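Local coordinates for UDP-glucose 4-epimerase (Campylobacter jejuni subsp. jejuni serotype O:2, PDB 7K3P), which interconverts UDP-glucose and UDP-galactose by NAD-dependent epimerisation at C4 of the sugar, and probably acts on the N-acetylated UDP-sugars as well, at residues V150-P155 with I187-N192; N131-S136 with E171-A176; V272-G277 with K326-E331. The protein carries 2 engineered substitutions. All coordinates share one frame; numbering follows the deposited sequence.

Contact 1: V150-P155 with I187-N192; sequences VSETSP and ILRYFN. With NAD (nicotinamide-adenine-dinucleotide), chain C.
Arg189 of strand 184-189 reaches out and donates NH1 to the backbone carbonyl of Glu152, with NH1 to O at 3.2 Å. The oxygen sits at the edge of the guanidinium, in its plane, and the nitrogen in turn lies in the carbonyl plane on a lone pair; the N-H...O angle is 150°. A water takes the neighbouring N-H, 3.0 Å from Arg189 NH2, and donates to Glu152 O, so the guanidinium edge grips one carbonyl twice, once directly and once through water. The reach depends on the arginine chain being extended from CG to NE (chi2 170°, chi3 -177°).

The carbonyl is held in position by a tight turn. Residues 151-154 form a type I beta turn, in which Ser151 O accepts both Ser154 N and Ser154 OG, the hydroxyl at 2.8 Å. Ser151 OG accepts Thr153 N in an ST turn and also takes the hydroxyl of Thr153, OG to OG1 2.6 Å. Glu152 bends its carboxylate away from the arginine, and OE2 receives the backbone N of Asn271. The charge partner of Arg189 is instead Glu170 on helix 161-179, while Tyr142 OH also bonds to NH1.

Immediately after Arg189 the chain enters the NAD pocket. Tyr190 points its hydroxyl to the nicotinamide ribose, donating from OH to O4D of NAD over 2.9 Å, and Phe191 O comes within 3.4 Å of the nicotinamide C4N. In this short-chain dehydrogenase-like enzyme C4N is the atom that exchanges hydride. The chemistry thus divides between neighbouring residues: Arg189 ties the strand to the 151-154 turn, probably with its charge balanced by Glu170, while Tyr190 and Phe191 border the cofactor's reactive end.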
loop_
_atom_site.group_PDB
_atom_site.type_symbol
_atom_site.label_atom_id
_atom_site.label_comp_id
_atom_site.label_asym_id
_atom_site.label_seq_id
_atom_site.Cartn_x
_atom_site.Cartn_y
_atom_site.Cartn_z
ATOM N N VAL A 150 12.794 -1.947 -20.023
ATOM C CA VAL A 150 11.648 -1.419 -19.274
ATOM C C VAL A 150 11.735 0.097 -19.034
ATOM O O VAL A 150 12.726 0.606 -18.492
ATOM C CB VAL A 150 11.494 -2.155 -17.916
ATOM C CG1 VAL A 150 10.163 -1.845 -17.267
ATOM C CG2 VAL A 150 11.600 -3.660 -18.132
ATOM N N SER A 151 10.699 0.821 -19.438
ATOM C CA SER A 151 10.668 2.266 -19.232
ATOM C C SER A 151 9.784 2.582 -18.020
ATOM O O SER A 151 8.988 1.741 -17.591
ATOM C CB SER A 151 10.157 2.983 -20.482
ATOM O OG SER A 151 8.769 3.249 -20.396
ATOM N N GLU A 152 9.928 3.786 -17.475
ATOM C CA GLU A 152 9.194 4.172 -16.264
ATOM C C GLU A 152 7.685 4.042 -16.449
ATOM O O GLU A 152 6.943 3.857 -15.479
ATOM C CB GLU A 152 9.549 5.601 -15.839
ATOM C CG GLU A 152 10.970 5.787 -15.346
ATOM C CD GLU A 152 11.960 5.971 -16.481
ATOM O OE1 GLU A 152 11.529 5.964 -17.655
ATOM O OE2 GLU A 152 13.170 6.094 -16.200
ATOM N N THR A 153 7.233 4.110 -17.697
ATOM C CA THR A 153 5.796 4.013 -17.999
ATOM C C THR A 153 5.233 2.577 -18.048
ATOM O O THR A 153 4.022 2.396 -18.196
ATOM C CB THR A 153 5.483 4.707 -19.327
ATOM O OG1 THR A 153 6.344 4.169 -20.334
ATOM C CG2 THR A 153 5.767 6.197 -19.205
ATOM N N SER A 154 6.097 1.567 -17.933
ATOM C CA SER A 154 5.640 0.174 -17.957
ATOM C C SER A 154 4.722 -0.061 -16.781
ATOM O O SER A 154 4.835 0.617 -15.760
ATOM C CB SER A 154 6.810 -0.807 -17.867
ATOM O OG SER A 154 7.831 -0.474 -18.782
ATOM N N PRO A 155 3.809 -1.031 -16.908
ATOM C CA PRO A 155 2.873 -1.292 -15.810
ATOM C C PRO A 155 3.586 -1.686 -14.519
ATOM O O PRO A 155 4.584 -2.431 -14.509
ATOM C CB PRO A 155 2.027 -2.462 -16.331
ATOM C CG PRO A 155 2.835 -3.072 -17.426
ATOM C CD PRO A 155 3.609 -1.944 -18.046
ATOM N N ILE A 187 11.513 9.436 -7.252
ATOM C CA ILE A 187 11.620 8.006 -7.021
ATOM C C ILE A 187 12.639 7.383 -7.958
ATOM O O ILE A 187 12.591 7.609 -9.173
ATOM C CB ILE A 187 10.269 7.320 -7.248
ATOM C CG1 ILE A 187 9.291 7.703 -6.128
ATOM C CG2 ILE A 187 10.463 5.790 -7.333
ATOM C CD1 ILE A 187 7.823 7.628 -6.556
ATOM N N LEU A 188 13.550 6.586 -7.409
ATOM C CA LEU A 188 14.540 5.900 -8.238
ATOM C C LEU A 188 14.279 4.384 -8.257
ATOM O O LEU A 188 14.198 3.743 -7.197
ATOM C CB LEU A 188 15.967 6.206 -7.742
ATOM C CG LEU A 188 16.365 7.687 -7.740
ATOM C CD1 LEU A 188 17.807 7.875 -7.313
ATOM C CD2 LEU A 188 16.161 8.272 -9.131
ATOM N N ARG A 189 14.130 3.810 -9.453
ATOM C CA ARG A 189 14.003 2.350 -9.587
ATOM C C ARG A 189 15.241 1.798 -10.286
ATOM O O ARG A 189 15.770 2.433 -11.207
ATOM C CB ARG A 189 12.767 1.993 -10.404
ATOM C CG ARG A 189 11.449 2.551 -9.874
ATOM C CD ARG A 189 10.365 2.344 -10.901
ATOM N NE ARG A 189 9.086 2.911 -10.490
ATOM C CZ ARG A 189 8.175 3.355 -11.341
ATOM N NH1 ARG A 189 8.407 3.282 -12.655
ATOM N NH2 ARG A 189 7.046 3.870 -10.883
ATOM N N TYR A 190 15.699 0.623 -9.862
ATOM C CA TYR A 190 16.870 0.009 -10.472
ATOM C C TYR A 190 16.921 -1.469 -10.155
ATOM O O TYR A 190 16.238 -1.950 -9.236
ATOM C CB TYR A 190 18.168 0.702 -10.012
ATOM C CG TYR A 190 18.222 1.015 -8.519
ATOM C CD1 TYR A 190 17.551 2.111 -7.989
ATOM C CD2 TYR A 190 18.976 0.231 -7.657
ATOM C CE1 TYR A 190 17.619 2.409 -6.606
ATOM C CE2 TYR A 190 19.059 0.522 -6.307
ATOM C CZ TYR A 190 18.377 1.603 -5.791
ATOM O OH TYR A 190 18.469 1.869 -4.438
ATOM N N PHE A 191 17.723 -2.192 -10.926
ATOM C CA PHE A 191 17.905 -3.613 -10.698
ATOM C C PHE A 191 18.991 -3.847 -9.649
ATOM O O PHE A 191 19.275 -2.969 -8.831
ATOM C CB PHE A 191 18.221 -4.313 -12.024
ATOM C CG PHE A 191 17.009 -4.507 -12.892
ATOM C CD1 PHE A 191 16.194 -5.627 -12.728
ATOM C CD2 PHE A 191 16.659 -3.558 -13.845
ATOM C CE1 PHE A 191 15.058 -5.806 -13.518
ATOM C CE2 PHE A 191 15.528 -3.728 -14.640
ATOM C CZ PHE A 191 14.724 -4.855 -14.480
ATOM N N ASN A 192 19.612 -5.018 -9.684
ATOM C CA ASN A 192 20.537 -5.422 -8.635
ATOM C C ASN A 192 21.808 -4.555 -8.590
ATOM O O ASN A 192 22.354 -4.168 -9.641
ATOM C CB ASN A 192 20.917 -6.885 -8.842
ATOM C CG ASN A 192 21.839 -7.406 -7.751
ATOM O OD1 ASN A 192 23.020 -7.689 -7.993
ATOM N ND2 ASN A 192 21.311 -7.513 -6.538
HETATM P PA NAD C . 20.997 -2.170 3.206
HETATM O O1A NAD C . 20.382 -3.240 4.075
HETATM O O2A NAD C . 22.494 -2.296 3.181
HETATM O O5B NAD C . 20.662 -0.732 3.761
HETATM C C5B NAD C . 19.514 -0.580 4.546
HETATM C C4B NAD C . 19.832 0.257 5.722
HETATM O O4B NAD C . 18.676 0.736 6.346
HETATM C C3B NAD C . 20.643 -0.549 6.783
HETATM O O3B NAD C . 21.914 0.047 7.244
HETATM C C2B NAD C . 19.585 -0.858 7.871
HETATM O O2B NAD C . 20.116 -0.994 9.119
HETATM C C1B NAD C . 18.721 0.354 7.723
HETATM N N9A NAD C . 17.369 0.152 8.269
HETATM C C8A NAD C . 16.505 -0.830 7.940
HETATM N N7A NAD C . 15.373 -0.715 8.652
HETATM C C5A NAD C . 15.471 0.347 9.462
HETATM C C6A NAD C . 14.629 0.938 10.417
HETATM N N6A NAD C . 13.320 0.382 10.666
HETATM N N1A NAD C . 15.030 2.043 11.077
HETATM C C2A NAD C . 16.239 2.593 10.869
HETATM N N3A NAD C . 17.102 2.036 9.956
HETATM C C4A NAD C . 16.746 0.927 9.245
HETATM O O3 NAD C . 20.376 -2.316 1.750
HETATM P PN NAD C . 20.941 -1.571 0.479
HETATM O O1N NAD C . 21.931 -0.494 0.886
HETATM O O2N NAD C . 21.606 -2.596 -0.389
HETATM O O5D NAD C . 19.714 -0.926 -0.282
HETATM C C5D NAD C . 19.188 0.284 0.208
HETATM C C4D NAD C . 17.915 0.674 -0.525
HETATM O O4D NAD C . 18.075 0.564 -1.923
HETATM C C3D NAD C . 16.674 -0.095 -0.086
HETATM O O3D NAD C . 15.596 0.751 -0.056
HETATM C C2D NAD C . 16.418 -1.070 -1.156
HETATM O O2D NAD C . 15.100 -1.460 -1.265
HETATM C C1D NAD C . 16.978 -0.311 -2.389
HETATM N N1N NAD C . 17.407 -1.206 -3.560
HETATM C C2N NAD C . 18.529 -1.982 -3.343
HETATM C C3N NAD C . 18.981 -2.816 -4.361
HETATM C C7N NAD C . 20.203 -3.668 -4.137
HETATM O O7N NAD C . 20.800 -3.670 -3.072
HETATM N N7N NAD C . 20.662 -4.499 -5.200
HETATM C C4N NAD C . 18.312 -2.847 -5.570
HETATM C C5N NAD C . 17.195 -2.069 -5.774
HETATM C C6N NAD C . 16.723 -1.227 -4.758
HETATM O O HOH W 1 5.491 5.135 -13.067
#

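Contact 2: N131-S136 with E171-A176; sequences NKFIFS and EVLRDA. With NAD (nicotinamide-adenine-dinucleotide), chain C.
Leu173 lays its two methyl groups against Phe133 and Phe135, joining helix 161-179 to strand 132-136 in the central parallel sheet of the Rossmann-type NAD-binding fold. The close fit is confined to this one leucine. CD2 stands over one face of the Phe133 ring in a CH-pi contact, 4.0 Å from the centroid and 15° off the normal, with the two side chains roughly perpendicular. CD1 goes to Phe135 instead, near its CB and the CG-CD2 side of its ring. Both phenylalanines leave the strand toward the helix, and with CG anti to the backbone N (chi1 -165° and -180°) their rings lie beside the carbonyl carbon. Ile122 of helix 107-127 and Ile187 of the adjacent strand help enclose the leucine.

The helix's other flank is the looser side of this contact: Glu171 and Arg174 are partly exposed, Arg174 pairing with Glu170. Glu171, Val172, Asp175 and Ala176 meet the second subunit, where Asp175 forms a salt bridge with Arg164 of that chain. At the strand's far end Ser136 enters the cofactor pocket. The closest touch between leucine and aromatics is Leu173 CD1 to Phe135 CB, 3.6 Å.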
loop_
_atom_site.group_PDB
_atom_site.type_symbol
_atom_site.label_atom_id
_atom_site.label_comp_id
_atom_site.label_asym_id
_atom_site.label_seq_id
_atom_site.Cartn_x
_atom_site.Cartn_y
_atom_site.Cartn_z
ATOM N N ASN A 131 10.531 19.137 2.051
ATOM C CA ASN A 131 9.774 19.200 0.809
ATOM C C ASN A 131 10.488 18.605 -0.405
ATOM O O ASN A 131 10.028 18.734 -1.537
ATOM C CB ASN A 131 9.304 20.635 0.550
ATOM C CG ASN A 131 7.991 20.938 1.253
ATOM O OD1 ASN A 131 7.090 20.096 1.280
ATOM N ND2 ASN A 131 7.876 22.135 1.826
ATOM N N LYS A 132 11.621 17.966 -0.155
ATOM C CA LYS A 132 12.291 17.163 -1.169
ATOM C C LYS A 132 12.537 15.761 -0.610
ATOM O O LYS A 132 13.215 15.600 0.409
ATOM C CB LYS A 132 13.605 17.823 -1.604
ATOM C CG LYS A 132 13.383 19.159 -2.353
ATOM C CD LYS A 132 14.674 19.944 -2.492
ATOM C CE LYS A 132 14.399 21.288 -3.172
ATOM N NZ LYS A 132 15.655 22.054 -3.316
ATOM N N PHE A 133 11.978 14.756 -1.278
ATOM C CA PHE A 133 12.049 13.373 -0.798
ATOM C C PHE A 133 12.619 12.472 -1.901
ATOM O O PHE A 133 11.975 12.282 -2.929
ATOM C CB PHE A 133 10.631 12.915 -0.415
ATOM C CG PHE A 133 10.589 11.659 0.420
ATOM C CD1 PHE A 133 11.016 10.441 -0.095
ATOM C CD2 PHE A 133 10.091 11.698 1.719
ATOM C CE1 PHE A 133 10.965 9.273 0.682
ATOM C CE2 PHE A 133 10.039 10.551 2.503
ATOM C CZ PHE A 133 10.474 9.333 1.987
ATOM N N ILE A 134 13.823 11.938 -1.710
ATOM C CA ILE A 134 14.364 11.010 -2.698
ATOM C C ILE A 134 14.143 9.584 -2.179
ATOM O O ILE A 134 14.617 9.227 -1.086
ATOM C CB ILE A 134 15.843 11.324 -3.067
ATOM C CG1 ILE A 134 15.935 12.681 -3.795
ATOM C CG2 ILE A 134 16.410 10.245 -3.988
ATOM C CD1 ILE A 134 16.215 13.824 -2.893
ATOM N N PHE A 135 13.383 8.788 -2.935
ATOM C CA PHE A 135 13.000 7.439 -2.487
ATOM C C PHE A 135 13.676 6.356 -3.319
ATOM O O PHE A 135 13.523 6.316 -4.551
ATOM C CB PHE A 135 11.483 7.288 -2.559
ATOM C CG PHE A 135 10.974 5.935 -2.116
ATOM C CD1 PHE A 135 11.419 5.363 -0.928
ATOM C CD2 PHE A 135 10.014 5.260 -2.871
ATOM C CE1 PHE A 135 10.937 4.107 -0.511
ATOM C CE2 PHE A 135 9.519 4.017 -2.465
ATOM C CZ PHE A 135 9.981 3.442 -1.275
ATOM N N SER A 136 14.437 5.489 -2.650
ATOM C CA SER A 136 14.990 4.310 -3.289
ATOM C C SER A 136 13.881 3.277 -3.463
ATOM O O SER A 136 13.549 2.548 -2.509
ATOM C CB SER A 136 16.090 3.698 -2.432
ATOM O OG SER A 136 17.079 4.646 -2.126
ATOM N N GLU A 171 3.083 5.096 -4.262
ATOM C CA GLU A 171 1.736 5.622 -4.445
ATOM C C GLU A 171 1.379 6.633 -3.363
ATOM O O GLU A 171 0.642 7.606 -3.622
ATOM C CB GLU A 171 0.704 4.489 -4.511
ATOM C CG GLU A 171 0.950 3.552 -5.709
ATOM C CD GLU A 171 -0.099 2.455 -5.840
ATOM O OE1 GLU A 171 -0.907 2.284 -4.903
ATOM O OE2 GLU A 171 -0.116 1.768 -6.894
ATOM N N VAL A 172 1.892 6.406 -2.158
ATOM C CA VAL A 172 1.713 7.380 -1.077
ATOM C C VAL A 172 2.456 8.675 -1.432
ATOM O O VAL A 172 1.923 9.773 -1.257
ATOM C CB VAL A 172 2.175 6.827 0.285
ATOM C CG1 VAL A 172 2.034 7.901 1.400
ATOM C CG2 VAL A 172 1.360 5.580 0.661
ATOM N N LEU A 173 3.678 8.551 -1.950
ATOM C CA LEU A 173 4.418 9.739 -2.366
ATOM C C LEU A 173 3.659 10.535 -3.426
ATOM O O LEU A 173 3.589 11.767 -3.348
ATOM C CB LEU A 173 5.819 9.385 -2.865
ATOM C CG LEU A 173 6.850 9.001 -1.819
ATOM C CD1 LEU A 173 8.084 8.417 -2.503
ATOM C CD2 LEU A 173 7.234 10.231 -0.963
ATOM N N ARG A 174 3.082 9.838 -4.404
ATOM C CA ARG A 174 2.287 10.490 -5.452
ATOM C C ARG A 174 1.087 11.242 -4.890
ATOM O O ARG A 174 0.836 12.387 -5.281
ATOM C CB ARG A 174 1.821 9.481 -6.524
ATOM C CG ARG A 174 2.849 9.212 -7.632
ATOM C CD ARG A 174 2.669 7.826 -8.324
ATOM N NE ARG A 174 4.011 7.365 -8.648
ATOM C CZ ARG A 174 4.447 6.116 -8.672
ATOM N NH1 ARG A 174 3.655 5.075 -8.427
ATOM N NH2 ARG A 174 5.726 5.919 -8.975
ATOM N N ASP A 175 0.336 10.608 -3.988
ATOM C CA ASP A 175 -0.813 11.279 -3.370
ATOM C C ASP A 175 -0.386 12.452 -2.480
ATOM O O ASP A 175 -1.073 13.468 -2.419
ATOM C CB ASP A 175 -1.686 10.299 -2.566
ATOM C CG ASP A 175 -2.615 9.497 -3.446
ATOM O OD1 ASP A 175 -2.816 9.920 -4.598
ATOM O OD2 ASP A 175 -3.152 8.452 -2.996
ATOM N N ALA A 176 0.744 12.300 -1.795
ATOM C CA ALA A 176 1.266 13.364 -0.944
ATOM C C ALA A 176 1.573 14.616 -1.780
ATOM O O ALA A 176 1.212 15.733 -1.403
ATOM C CB ALA A 176 2.501 12.903 -0.216
HETATM P PA NAD C . 20.997 -2.170 3.206
HETATM O O1A NAD C . 20.382 -3.240 4.075
HETATM O O2A NAD C . 22.494 -2.296 3.181
HETATM O O5B NAD C . 20.662 -0.732 3.761
HETATM C C5B NAD C . 19.514 -0.580 4.546
HETATM C C4B NAD C . 19.832 0.257 5.722
HETATM O O4B NAD C . 18.676 0.736 6.346
HETATM C C3B NAD C . 20.643 -0.549 6.783
HETATM O O3B NAD C . 21.914 0.047 7.244
HETATM C C2B NAD C . 19.585 -0.858 7.871
HETATM O O2B NAD C . 20.116 -0.994 9.119
HETATM C C1B NAD C . 18.721 0.354 7.723
HETATM N N9A NAD C . 17.369 0.152 8.269
HETATM C C8A NAD C . 16.505 -0.830 7.940
HETATM N N7A NAD C . 15.373 -0.715 8.652
HETATM C C5A NAD C . 15.471 0.347 9.462
HETATM C C6A NAD C . 14.629 0.938 10.417
HETATM N N6A NAD C . 13.320 0.382 10.666
HETATM N N1A NAD C . 15.030 2.043 11.077
HETATM C C2A NAD C . 16.239 2.593 10.869
HETATM N N3A NAD C . 17.102 2.036 9.956
HETATM C C4A NAD C . 16.746 0.927 9.245
HETATM O O3 NAD C . 20.376 -2.316 1.750
HETATM P PN NAD C . 20.941 -1.571 0.479
HETATM O O1N NAD C . 21.931 -0.494 0.886
HETATM O O2N NAD C . 21.606 -2.596 -0.389
HETATM O O5D NAD C . 19.714 -0.926 -0.282
HETATM C C5D NAD C . 19.188 0.284 0.208
HETATM C C4D NAD C . 17.915 0.674 -0.525
HETATM O O4D NAD C . 18.075 0.564 -1.923
HETATM C C3D NAD C . 16.674 -0.095 -0.086
HETATM O O3D NAD C . 15.596 0.751 -0.056
HETATM C C2D NAD C . 16.418 -1.070 -1.156
HETATM O O2D NAD C . 15.100 -1.460 -1.265
HETATM C C1D NAD C . 16.978 -0.311 -2.389
HETATM N N1N NAD C . 17.407 -1.206 -3.560
HETATM C C2N NAD C . 18.529 -1.982 -3.343
HETATM C C3N NAD C . 18.981 -2.816 -4.361
HETATM C C7N NAD C . 20.203 -3.668 -4.137
HETATM O O7N NAD C . 20.800 -3.670 -3.072
HETATM N N7N NAD C . 20.662 -4.499 -5.200
HETATM C C4N NAD C . 18.312 -2.847 -5.570
HETATM C C5N NAD C . 17.195 -2.069 -5.774
HETATM C C6N NAD C . 16.723 -1.227 -4.758
#

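Contact 3: V272-G277 with K326-E331; sequences VGYGHG and KYDDLE
The Tyr274 ring has the side chain of Asp328 spread over one face, and the same carboxylate meets the edge of the His276 imidazole. Here the 272-277 loop, leaving the last strand (268-271) of the Rossmann-type sheet, meets the turn before the C-terminal helix 330-343. Asp328 CB stands almost over the centre of the tyrosine ring, 3.9 Å from the centroid and 11° off the normal, a CH-pi contact. Farther along, the carboxylate lies stacked on the ring, the two planes 8° apart, with OD2 reaching back to Tyr274 CB. The imidazole and carboxylate are nearly coplanar instead.

His276 NE2 donates to Asp328 OD2 at 2.5 Å, with an N-H...O angle of 164°; OD2 receives it on its syn lone pair, the side of the other carboxylate oxygen. On the other side of the imidazole ND1 donates to Gly277 O over 2.9 Å: the oxygen lies close to the imidazole plane, while ND1 stands tilted out of the plane of the Gly277 carbonyl. With both nitrogens engaged the imidazole's rotation is fixed, and the two donated bonds would be consistent with a protonated histidine balanced by the aspartate. Phe278 adds an edge-to-face ring contact.

Asp328 is the centre of an inverse gamma turn, and its side chain, with CG anti to the backbone N, extends back toward the loop between the two rings. The tyrosine's polar end belongs to another network: Tyr274 OH bonds to Asp250 OD2 and His247 N at helix 248-261, and Asp250 also receives the backbone N of Lys326 and of Tyr327. The loop and the turn thereby share a second anchor there. Asp329, at the N-cap of helix 330-343, directs OD1 to the backbone N of Leu332. At the ring's far end Tyr274 OH lies 3.5 Å from Tyr327 O.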
loop_
_atom_site.group_PDB
_atom_site.type_symbol
_atom_site.label_atom_id
_atom_site.label_comp_id
_atom_site.label_asym_id
_atom_site.label_seq_id
_atom_site.Cartn_x
_atom_site.Cartn_y
_atom_site.Cartn_z
ATOM N N VAL A 272 17.332 3.983 -12.870
ATOM C CA VAL A 272 18.767 4.214 -12.861
ATOM C C VAL A 272 19.451 2.993 -13.437
ATOM O O VAL A 272 19.325 1.891 -12.892
ATOM C CB VAL A 272 19.315 4.465 -11.448
ATOM C CG1 VAL A 272 20.778 4.890 -11.531
ATOM C CG2 VAL A 272 18.478 5.541 -10.732
ATOM N N GLY A 273 20.188 3.181 -14.535
ATOM C CA GLY A 273 20.886 2.070 -15.166
ATOM C C GLY A 273 21.816 2.550 -16.273
ATOM O O GLY A 273 21.759 3.726 -16.676
ATOM N N TYR A 274 22.660 1.646 -16.773
ATOM C CA TYR A 274 23.631 1.999 -17.805
ATOM C C TYR A 274 23.021 2.077 -19.217
ATOM O O TYR A 274 23.699 2.513 -20.164
ATOM C CB TYR A 274 24.825 1.034 -17.781
ATOM C CG TYR A 274 25.605 1.026 -16.488
ATOM C CD1 TYR A 274 25.943 2.218 -15.842
ATOM C CD2 TYR A 274 26.007 -0.174 -15.905
ATOM C CE1 TYR A 274 26.667 2.213 -14.653
ATOM C CE2 TYR A 274 26.732 -0.191 -14.716
ATOM C CZ TYR A 274 27.055 1.007 -14.097
ATOM O OH TYR A 274 27.773 0.993 -12.923
ATOM N N GLY A 275 21.753 1.681 -19.358
ATOM C CA GLY A 275 21.067 1.708 -20.649
ATOM C C GLY A 275 21.399 0.501 -21.520
ATOM O O GLY A 275 20.972 0.407 -22.681
ATOM N N HIS A 276 22.185 -0.412 -20.959
ATOM C CA HIS A 276 22.486 -1.702 -21.591
ATOM C C HIS A 276 22.729 -2.698 -20.473
ATOM O O HIS A 276 22.970 -2.300 -19.323
ATOM C CB HIS A 276 23.764 -1.616 -22.430
ATOM C CG HIS A 276 24.990 -1.357 -21.612
ATOM N ND1 HIS A 276 25.703 -2.364 -20.990
ATOM C CD2 HIS A 276 25.601 -0.198 -21.261
ATOM C CE1 HIS A 276 26.710 -1.840 -20.316
ATOM N NE2 HIS A 276 26.670 -0.525 -20.463
ATOM N N GLY A 277 22.711 -3.988 -20.807
ATOM C CA GLY A 277 22.950 -5.019 -19.822
ATOM C C GLY A 277 24.294 -5.690 -19.982
ATOM O O GLY A 277 25.159 -5.218 -20.730
ATOM N N LYS A 326 30.348 6.393 -13.846
ATOM C CA LYS A 326 31.726 6.323 -14.269
ATOM C C LYS A 326 32.348 4.967 -13.946
ATOM O O LYS A 326 33.558 4.778 -14.091
ATOM C CB LYS A 326 32.516 7.512 -13.713
ATOM C CG LYS A 326 31.737 8.337 -12.686
ATOM C CD LYS A 326 32.659 9.180 -11.809
ATOM C CE LYS A 326 33.323 10.294 -12.617
ATOM N NZ LYS A 326 33.796 11.402 -11.741
ATOM N N TYR A 327 31.511 4.013 -13.537
ATOM C CA TYR A 327 31.996 2.647 -13.345
ATOM C C TYR A 327 31.239 1.608 -14.184
ATOM O O TYR A 327 31.132 0.443 -13.785
ATOM C CB TYR A 327 32.032 2.253 -11.860
ATOM C CG TYR A 327 32.873 3.171 -10.995
ATOM C CD1 TYR A 327 34.246 3.269 -11.181
ATOM C CD2 TYR A 327 32.291 3.934 -9.987
ATOM C CE1 TYR A 327 35.018 4.119 -10.389
ATOM C CE2 TYR A 327 33.045 4.781 -9.192
ATOM C CZ TYR A 327 34.410 4.869 -9.398
ATOM O OH TYR A 327 35.169 5.708 -8.616
ATOM N N ASP A 328 30.738 2.033 -15.347
ATOM C CA ASP A 328 30.188 1.104 -16.329
ATOM C C ASP A 328 31.358 0.323 -16.914
ATOM O O ASP A 328 31.825 0.601 -18.020
ATOM C CB ASP A 328 29.423 1.837 -17.449
ATOM C CG ASP A 328 28.671 0.865 -18.386
ATOM O OD1 ASP A 328 28.825 -0.367 -18.214
ATOM O OD2 ASP A 328 27.945 1.330 -19.297
ATOM N N ASP A 329 31.838 -0.650 -16.150
ATOM C CA ASP A 329 33.021 -1.413 -16.510
ATOM C C ASP A 329 32.881 -2.753 -15.806
ATOM O O ASP A 329 32.974 -2.811 -14.581
ATOM C CB ASP A 329 34.273 -0.656 -16.032
ATOM C CG ASP A 329 35.561 -1.428 -16.254
ATOM O OD1 ASP A 329 35.640 -2.620 -15.892
ATOM O OD2 ASP A 329 36.516 -0.825 -16.785
ATOM N N LEU A 330 32.646 -3.821 -16.571
ATOM C CA LEU A 330 32.275 -5.109 -15.978
ATOM C C LEU A 330 33.341 -5.645 -15.040
ATOM O O LEU A 330 33.025 -6.276 -14.027
ATOM C CB LEU A 330 31.966 -6.166 -17.052
ATOM C CG LEU A 330 30.687 -7.013 -16.895
ATOM C CD1 LEU A 330 30.859 -8.415 -17.444
ATOM C CD2 LEU A 330 30.132 -7.046 -15.459
ATOM N N GLU A 331 34.607 -5.412 -15.366
ATOM C CA GLU A 331 35.679 -5.907 -14.499
ATOM C C GLU A 331 35.667 -5.204 -13.139
ATOM O O GLU A 331 35.821 -5.847 -12.095
ATOM C CB GLU A 331 37.053 -5.823 -15.188
ATOM C CG GLU A 331 37.257 -6.918 -16.260
ATOM C CD GLU A 331 38.618 -6.850 -16.960
ATOM O OE1 GLU A 331 39.562 -6.252 -16.401
ATOM O OE2 GLU A 331 38.736 -7.404 -18.076
#

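Contacts 1 and 2 share the central parallel sheet, their centres 15 Å apart: strands 184-189 and 132-136 are neighbours, with Leu188 N probably bonding to Phe135 O at 2.9 Å. Arg189 and Arg174 bring like charges together there, and Glu170 pairs with both. Contact 3 joins contact 1 from the other side, where Val272 N probably bonds to Arg189 O at 2.8 Å; those centres are 16 Å apart. Contacts 2 and 3 do not touch, their nearest atoms being about 8 Å apart. NAD is approached through Tyr190, Phe191 and Asn192 of contact 1 and Ser136 of contact 2, whereas the Tyr274 side chain of contact 3 stays about 12 Å from it.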